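Local structure of endoglucanase (Uncultured bacterium, 3X17) at residues A28-A33 against Y458-L463; T185-T190 against E231-M236; R494-K497 against M502-G505. The protein hydrolyses internal beta-1,4-glucosidic bonds of cellulose as a glycoside hydrolase family 9 endoglucanase that carries an N-terminal Ig-like domain. All coordinates share one frame; numbering follows the deposited sequence.

Interaction 1 (A28-A33 against Y458-L463); sequences ATPKQA and YERAAL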
# COMPACT_ATOMS: atom_id res chain seq x y z
N ALA A 28 14.78 2.53 18.86
CA ALA A 28 15.41 1.22 18.84
C ALA A 28 16.00 0.83 17.48
O ALA A 28 16.56 -0.25 17.33
CB ALA A 28 14.45 0.14 19.32
N THR A 29 15.79 1.65 16.47
CA THR A 29 16.06 1.18 15.13
C THR A 29 17.32 1.79 14.59
O THR A 29 17.78 2.82 15.09
CB THR A 29 14.88 1.47 14.17
OG1 THR A 29 14.94 2.83 13.72
CG2 THR A 29 13.55 1.20 14.87
N PRO A 30 17.88 1.17 13.54
CA PRO A 30 18.93 1.81 12.75
C PRO A 30 18.48 3.14 12.19
O PRO A 30 17.29 3.34 11.99
CB PRO A 30 19.21 0.80 11.62
CG PRO A 30 18.56 -0.50 12.10
CD PRO A 30 17.42 -0.10 12.96
N LYS A 31 19.39 4.09 12.05
CA LYS A 31 19.01 5.46 11.68
C LYS A 31 19.96 6.00 10.62
O LYS A 31 21.11 6.34 10.93
CB LYS A 31 18.98 6.37 12.91
CG LYS A 31 18.23 5.80 14.13
CD LYS A 31 18.27 6.79 15.32
CE LYS A 31 17.53 6.24 16.56
NZ LYS A 31 17.98 4.87 17.01
N GLN A 32 19.54 5.96 9.36
CA GLN A 32 20.41 6.34 8.24
C GLN A 32 20.31 7.83 7.91
O GLN A 32 19.26 8.45 8.08
CB GLN A 32 20.10 5.50 7.00
CG GLN A 32 18.64 5.62 6.51
CD GLN A 32 18.38 4.76 5.27
OE1 GLN A 32 19.18 4.75 4.33
NE2 GLN A 32 17.24 4.05 5.25
N ALA A 33 21.42 8.41 7.44
CA ALA A 33 21.37 9.67 6.70
C ALA A 33 22.27 9.55 5.48
O ALA A 33 23.29 8.84 5.50
CB ALA A 33 21.81 10.86 7.58
N TYR A 458 16.67 -8.17 7.41
CA TYR A 458 15.43 -8.09 6.63
C TYR A 458 14.57 -6.96 7.20
O TYR A 458 14.06 -6.12 6.47
CB TYR A 458 14.67 -9.41 6.63
CG TYR A 458 15.19 -10.43 5.63
CD1 TYR A 458 16.24 -10.14 4.78
CD2 TYR A 458 14.64 -11.70 5.58
CE1 TYR A 458 16.75 -11.11 3.90
CE2 TYR A 458 15.10 -12.66 4.69
CZ TYR A 458 16.15 -12.36 3.85
OH TYR A 458 16.54 -13.30 2.92
N GLU A 459 14.53 -6.89 8.52
CA GLU A 459 13.78 -5.84 9.20
C GLU A 459 14.36 -4.46 8.91
O GLU A 459 13.63 -3.48 8.68
CB GLU A 459 13.76 -6.12 10.69
CG GLU A 459 12.63 -5.43 11.44
CD GLU A 459 12.55 -5.88 12.90
OE1 GLU A 459 12.08 -7.00 13.15
OE2 GLU A 459 13.00 -5.14 13.79
N ARG A 460 15.68 -4.40 8.83
CA ARG A 460 16.32 -3.16 8.41
C ARG A 460 15.91 -2.81 6.97
O ARG A 460 15.60 -1.65 6.69
CB ARG A 460 17.85 -3.21 8.54
CG ARG A 460 18.53 -1.89 8.10
CD ARG A 460 20.07 -1.95 8.21
NE ARG A 460 20.67 -2.69 7.10
CZ ARG A 460 21.29 -3.87 7.22
NH1 ARG A 460 21.40 -4.44 8.42
NH2 ARG A 460 21.79 -4.49 6.15
N ALA A 461 15.95 -3.79 6.08
CA ALA A 461 15.62 -3.55 4.68
C ALA A 461 14.16 -3.10 4.54
O ALA A 461 13.86 -2.29 3.68
CB ALA A 461 15.90 -4.78 3.81
N ALA A 462 13.26 -3.66 5.34
CA ALA A 462 11.87 -3.23 5.35
C ALA A 462 11.77 -1.80 5.85
O ALA A 462 11.06 -0.96 5.26
CB ALA A 462 11.02 -4.17 6.22
N LEU A 463 12.45 -1.49 6.95
CA LEU A 463 12.41 -0.12 7.48
C LEU A 463 12.86 0.86 6.40
O LEU A 463 12.32 1.97 6.29
CB LEU A 463 13.33 0.04 8.70
CG LEU A 463 13.45 1.45 9.28
CD1 LEU A 463 12.04 1.98 9.68
CD2 LEU A 463 14.34 1.39 10.53
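Thr29 meets Leu463 at the seam between the N-terminal Ig-like domain, which supplies residues 28-33, and the catalytic (alpha/alpha)6 barrel, whose helix 456-469 supplies residues 458-463. Thr29 points its side chain toward the helix and crosses that of Leu463 at about a right angle. Its OG1 lies 3.6 Å from Leu463 CD2, and its CB is almost as near. A chi1 of 80° places OG1 between the backbone N and the carbonyl carbon, where it can donate to the carbonyl of the next residue, Pro30 O, at 3.0 Å, with the donor tilted 34° from the carbonyl plane. The hydroxyl is thus satisfied inside the loop while it also meets a methyl group.

Pro30 comes next, closest to the helix in backbone terms, with its CA 7.1 Å from that of Arg460. Its rigid ring offers CD to Leu463 CD2 at 4.2 Å and CG to Arg460 CG at the same separation, while Pro30 O comes nearer, 3.8 Å from Leu463 CD2. Arginine suits this exposed position: its aliphatic stem lies by the proline, while NE bonds to Tyr417 OH. Lys31 turns away from the helix, and NZ gathers the carbonyl oxygens of Pro27, Thr29 and Thr89; the bond from Lys31 NZ to Thr29 O, 2.8 Å long, lies in the carbonyl plane. Gln32, at the start of strand 32-37, ties the domains through NE2 to Asp467 OD2, while OE1 bonds to Arg85 within the Ig-like domain.

No hydrogen bond joins the two segments themselves. The contact is van der Waals, mostly round Leu463 CD2, with the proline ring on the arginine stem beside it, so shape rather than bonding fits these segments together.

Interaction 2 (T185-T190 against E231-M236); sequences TTTAVT and EWLFRM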
# COMPACT_ATOMS: atom_id res chain seq x y z
N THR A 185 -11.23 -4.95 -7.45
CA THR A 185 -9.97 -5.66 -7.63
C THR A 185 -8.93 -5.09 -6.65
O THR A 185 -8.19 -5.83 -6.02
CB THR A 185 -9.48 -5.55 -9.12
OG1 THR A 185 -10.53 -6.01 -10.00
CG2 THR A 185 -8.22 -6.39 -9.35
N THR A 186 -9.00 -3.78 -6.42
CA THR A 186 -8.13 -3.13 -5.44
C THR A 186 -8.74 -3.15 -4.04
O THR A 186 -8.01 -3.25 -3.06
CB THR A 186 -7.84 -1.65 -5.83
OG1 THR A 186 -9.06 -1.05 -6.27
CG2 THR A 186 -6.78 -1.56 -6.96
N THR A 187 -10.05 -2.99 -3.95
CA THR A 187 -10.73 -2.97 -2.66
C THR A 187 -10.51 -4.27 -1.91
O THR A 187 -10.26 -4.24 -0.71
CB THR A 187 -12.28 -2.73 -2.78
OG1 THR A 187 -12.51 -1.40 -3.24
CG2 THR A 187 -12.99 -2.85 -1.38
N ALA A 188 -10.58 -5.39 -2.62
CA ALA A 188 -10.43 -6.69 -1.98
C ALA A 188 -9.00 -6.93 -1.50
O ALA A 188 -8.79 -7.28 -0.33
CB ALA A 188 -10.94 -7.81 -2.90
N VAL A 189 -7.99 -6.59 -2.31
CA VAL A 189 -6.60 -6.82 -1.86
C VAL A 189 -6.21 -5.82 -0.79
O VAL A 189 -5.29 -6.07 0.00
CB VAL A 189 -5.56 -6.79 -3.02
CG1 VAL A 189 -5.91 -7.78 -4.10
CG2 VAL A 189 -5.35 -5.37 -3.59
N THR A 190 -6.80 -4.63 -0.86
CA THR A 190 -6.54 -3.60 0.13
C THR A 190 -7.11 -4.06 1.47
O THR A 190 -6.40 -4.08 2.47
CB THR A 190 -7.23 -2.28 -0.29
OG1 THR A 190 -6.52 -1.73 -1.41
CG2 THR A 190 -7.22 -1.26 0.86
N GLU A 231 -18.27 -4.48 3.39
CA GLU A 231 -19.72 -4.32 3.25
C GLU A 231 -20.14 -3.82 1.87
O GLU A 231 -21.17 -4.24 1.32
CB GLU A 231 -20.27 -3.44 4.38
CG GLU A 231 -20.30 -4.23 5.68
CD GLU A 231 -20.96 -3.51 6.86
OE1 GLU A 231 -20.84 -2.27 6.94
OE2 GLU A 231 -21.49 -4.21 7.76
N TRP A 232 -19.28 -3.02 1.27
CA TRP A 232 -19.43 -2.67 -0.13
C TRP A 232 -19.25 -3.83 -1.09
O TRP A 232 -20.04 -4.00 -2.00
CB TRP A 232 -18.51 -1.52 -0.52
CG TRP A 232 -18.76 -1.13 -1.91
CD1 TRP A 232 -19.91 -0.57 -2.41
CD2 TRP A 232 -17.91 -1.38 -3.04
NE1 TRP A 232 -19.79 -0.39 -3.77
CE2 TRP A 232 -18.60 -0.93 -4.18
CE3 TRP A 232 -16.61 -1.86 -3.18
CZ2 TRP A 232 -18.04 -0.98 -5.45
CZ3 TRP A 232 -16.06 -1.92 -4.45
CH2 TRP A 232 -16.79 -1.50 -5.57
N LEU A 233 -18.22 -4.65 -0.86
CA LEU A 233 -18.12 -5.94 -1.54
C LEU A 233 -19.40 -6.80 -1.50
O LEU A 233 -19.76 -7.42 -2.51
CB LEU A 233 -16.91 -6.76 -1.03
CG LEU A 233 -15.50 -6.18 -1.24
CD1 LEU A 233 -14.41 -7.25 -0.96
CD2 LEU A 233 -15.31 -5.56 -2.67
N PHE A 234 -20.03 -6.92 -0.32
CA PHE A 234 -21.32 -7.62 -0.24
C PHE A 234 -22.31 -7.07 -1.29
O PHE A 234 -22.98 -7.84 -1.98
CB PHE A 234 -21.95 -7.53 1.16
CG PHE A 234 -21.18 -8.25 2.24
CD1 PHE A 234 -20.58 -9.49 1.99
CD2 PHE A 234 -21.15 -7.73 3.53
CE1 PHE A 234 -19.85 -10.13 3.00
CE2 PHE A 234 -20.51 -8.43 4.57
CZ PHE A 234 -19.85 -9.61 4.30
N ARG A 235 -22.40 -5.74 -1.40
CA ARG A 235 -23.40 -5.13 -2.31
C ARG A 235 -23.01 -5.39 -3.76
O ARG A 235 -23.84 -5.25 -4.66
CB ARG A 235 -23.54 -3.63 -2.03
CG ARG A 235 -23.88 -3.27 -0.55
CD ARG A 235 -23.80 -1.75 -0.27
NE ARG A 235 -23.92 -1.48 1.16
CZ ARG A 235 -22.93 -1.06 1.97
NH1 ARG A 235 -21.76 -0.58 1.51
NH2 ARG A 235 -23.16 -1.01 3.28
N MET A 236 -21.73 -5.69 -3.99
CA MET A 236 -21.22 -6.01 -5.33
C MET A 236 -21.34 -7.50 -5.68
O MET A 236 -20.83 -7.97 -6.71
CB MET A 236 -19.77 -5.56 -5.48
CG MET A 236 -19.56 -4.04 -5.54
SD MET A 236 -20.39 -3.27 -6.98
CE MET A 236 -19.11 -3.44 -8.27
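Helices 185-190 and 231-235 run roughly antiparallel, at 141° between their directions, with axes 10.7 Å apart and Ala188 and Leu233 nearest in the backbone at 7.7 Å between CA atoms. Leu233 fills this gap with both branches: CD2 lies against Thr187 CG2 at 3.8 Å, and CD1 reaches Ala188 CB at 4.0 Å, the small alanine letting the leucine come close to the helix backbone. These two helices belong to the (alpha/alpha)6 barrel of the family 9 catalytic domain, and helix 272-288 borders the same leucine through Trp282. Thr187 faces the other helix with two different branches. With chi1 at -68°, CG2 stands anti to the backbone N and slides past Leu233, whereas OG1 approaches the six-membered ring of Trp232 obliquely, 3.8 Å from CZ3. That hydroxyl is buried, but it is hydrogen-bonded to Tyr183 O one turn back, as beta-hydroxyl residues in helices often are. Trp232 suits this place because it combines a broad apolar surface with one polar edge atom, NE1, which bonds to Ala170 O. Met236 CG, just past the helix, lies 3.4 Å above the indole plane of Trp232, off toward the rim of one face.

Interaction 3 (R494-K497 against M502-G505); sequences RLVK and MVPG
Met502 and Val503 pack onto Val496 of the short helix 494-499, where the loop that follows this helix folds back on it; both belong to the long excursion between helices 456-469 and 543-558 of the (alpha/alpha)6 barrel. Only four residues separate the two segments, and the chain doubles back closely enough to put the CA atoms of Val496 and Met502 5.4 Å apart.

Met502 starts out pointing away from the helix. Its CG is anti to the backbone N, but bends at chi2 (48°) and chi3 (66°) fold the thioether back, so that CE comes to 4.1 Å from Val496 CG1. An unbranched, flexible chain suits this partly exposed place because its bends bring CE round to the valine.

Val503 points toward the helix. Its CG2 meets Val496 CG2 at 3.8 Å, the two side chains crossing obliquely, and the same CG2 touches Leu495 CD2 at 4.3 Å. Beta-branched valines are apt here: each spreads two methyls close to its own backbone, so the chains can approach without long side chains between them. Val503 also touches Leu129 of helix 115-130, which links this loop to the barrel, and its carbonyl oxygen accepts a bond from Thr481 OG1.

Pro504 turns its ring away from helix 494-499, also onto Leu129. Gly505 follows with a positive phi of 95°, a backbone that favours glycine, and its O is held by Asn546 ND2. The closest approach between the segments is a van der Waals one, Val496 CG2 to the backbone N of Val503 at 3.4 Å.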
# COMPACT_ATOMS: atom_id res chain seq x y z
N ARG A 494 -9.02 14.69 -6.87
CA ARG A 494 -10.10 15.57 -7.26
C ARG A 494 -10.64 16.37 -6.07
O ARG A 494 -10.83 17.57 -6.20
CB ARG A 494 -11.22 14.77 -7.94
CG ARG A 494 -11.00 14.66 -9.45
CD ARG A 494 -11.79 13.53 -10.04
NE ARG A 494 -11.54 13.36 -11.46
CZ ARG A 494 -10.60 12.56 -11.96
NH1 ARG A 494 -9.82 11.83 -11.14
NH2 ARG A 494 -10.42 12.51 -13.27
N LEU A 495 -10.81 15.72 -4.92
CA LEU A 495 -11.30 16.41 -3.74
C LEU A 495 -10.29 17.42 -3.20
O LEU A 495 -10.67 18.53 -2.82
CB LEU A 495 -11.69 15.42 -2.63
CG LEU A 495 -12.14 16.06 -1.31
CD1 LEU A 495 -13.42 16.89 -1.48
CD2 LEU A 495 -12.34 15.01 -0.24
N VAL A 496 -9.02 17.02 -3.15
CA VAL A 496 -7.98 17.92 -2.69
C VAL A 496 -7.93 19.16 -3.58
O VAL A 496 -7.93 20.30 -3.08
CB VAL A 496 -6.59 17.23 -2.63
CG1 VAL A 496 -5.49 18.27 -2.54
CG2 VAL A 496 -6.54 16.22 -1.45
N LYS A 497 -7.96 18.92 -4.89
CA LYS A 497 -7.82 19.98 -5.88
C LYS A 497 -9.03 20.90 -5.83
O LYS A 497 -8.89 22.11 -5.70
CB LYS A 497 -7.70 19.39 -7.27
CG LYS A 497 -7.43 20.43 -8.34
CD LYS A 497 -6.18 21.25 -8.03
CE LYS A 497 -5.91 22.26 -9.13
NZ LYS A 497 -4.56 22.86 -8.95
N MET A 502 -6.03 19.69 1.97
CA MET A 502 -5.24 18.45 1.89
C MET A 502 -5.92 17.30 2.62
O MET A 502 -6.37 17.44 3.78
CB MET A 502 -3.84 18.63 2.48
CG MET A 502 -2.89 17.45 2.20
SD MET A 502 -2.82 16.85 0.48
CE MET A 502 -2.07 18.25 -0.36
N VAL A 503 -5.99 16.16 1.94
CA VAL A 503 -6.23 14.90 2.62
C VAL A 503 -4.89 14.26 3.02
O VAL A 503 -4.11 13.82 2.16
CB VAL A 503 -7.03 13.92 1.75
CG1 VAL A 503 -7.15 12.57 2.48
CG2 VAL A 503 -8.43 14.50 1.42
N PRO A 504 -4.63 14.20 4.34
CA PRO A 504 -3.34 13.70 4.80
C PRO A 504 -3.28 12.17 4.82
O PRO A 504 -4.32 11.50 4.93
CB PRO A 504 -3.23 14.29 6.22
CG PRO A 504 -4.67 14.42 6.69
CD PRO A 504 -5.53 14.57 5.44
N GLY A 505 -2.07 11.62 4.68
CA GLY A 505 -1.81 10.21 4.94
C GLY A 505 -1.89 9.36 3.67
O GLY A 505 -1.79 8.12 3.74

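The three contacts are separate, and none touches another. Interaction 1 joins the Ig-like domain to the barrel and brings together chain parts 425 residues apart; interactions 2 and 3 both lie within the catalytic domain, interaction 2 between two barrel helices and interaction 3 a local helix-to-loop contact. Interactions 1 and 2 lie on opposite sides of the chain's centre, with their own centres 34 Å apart. Interactions 2 and 3 are closer, 22 Å between centres and about 11 Å between nearest atoms. The side chains of Trp232 and Leu495 are each about 9 Å from the zinc ion held by Cys132, Asp148, His149 and His175, so both contacts lie outside its first shell.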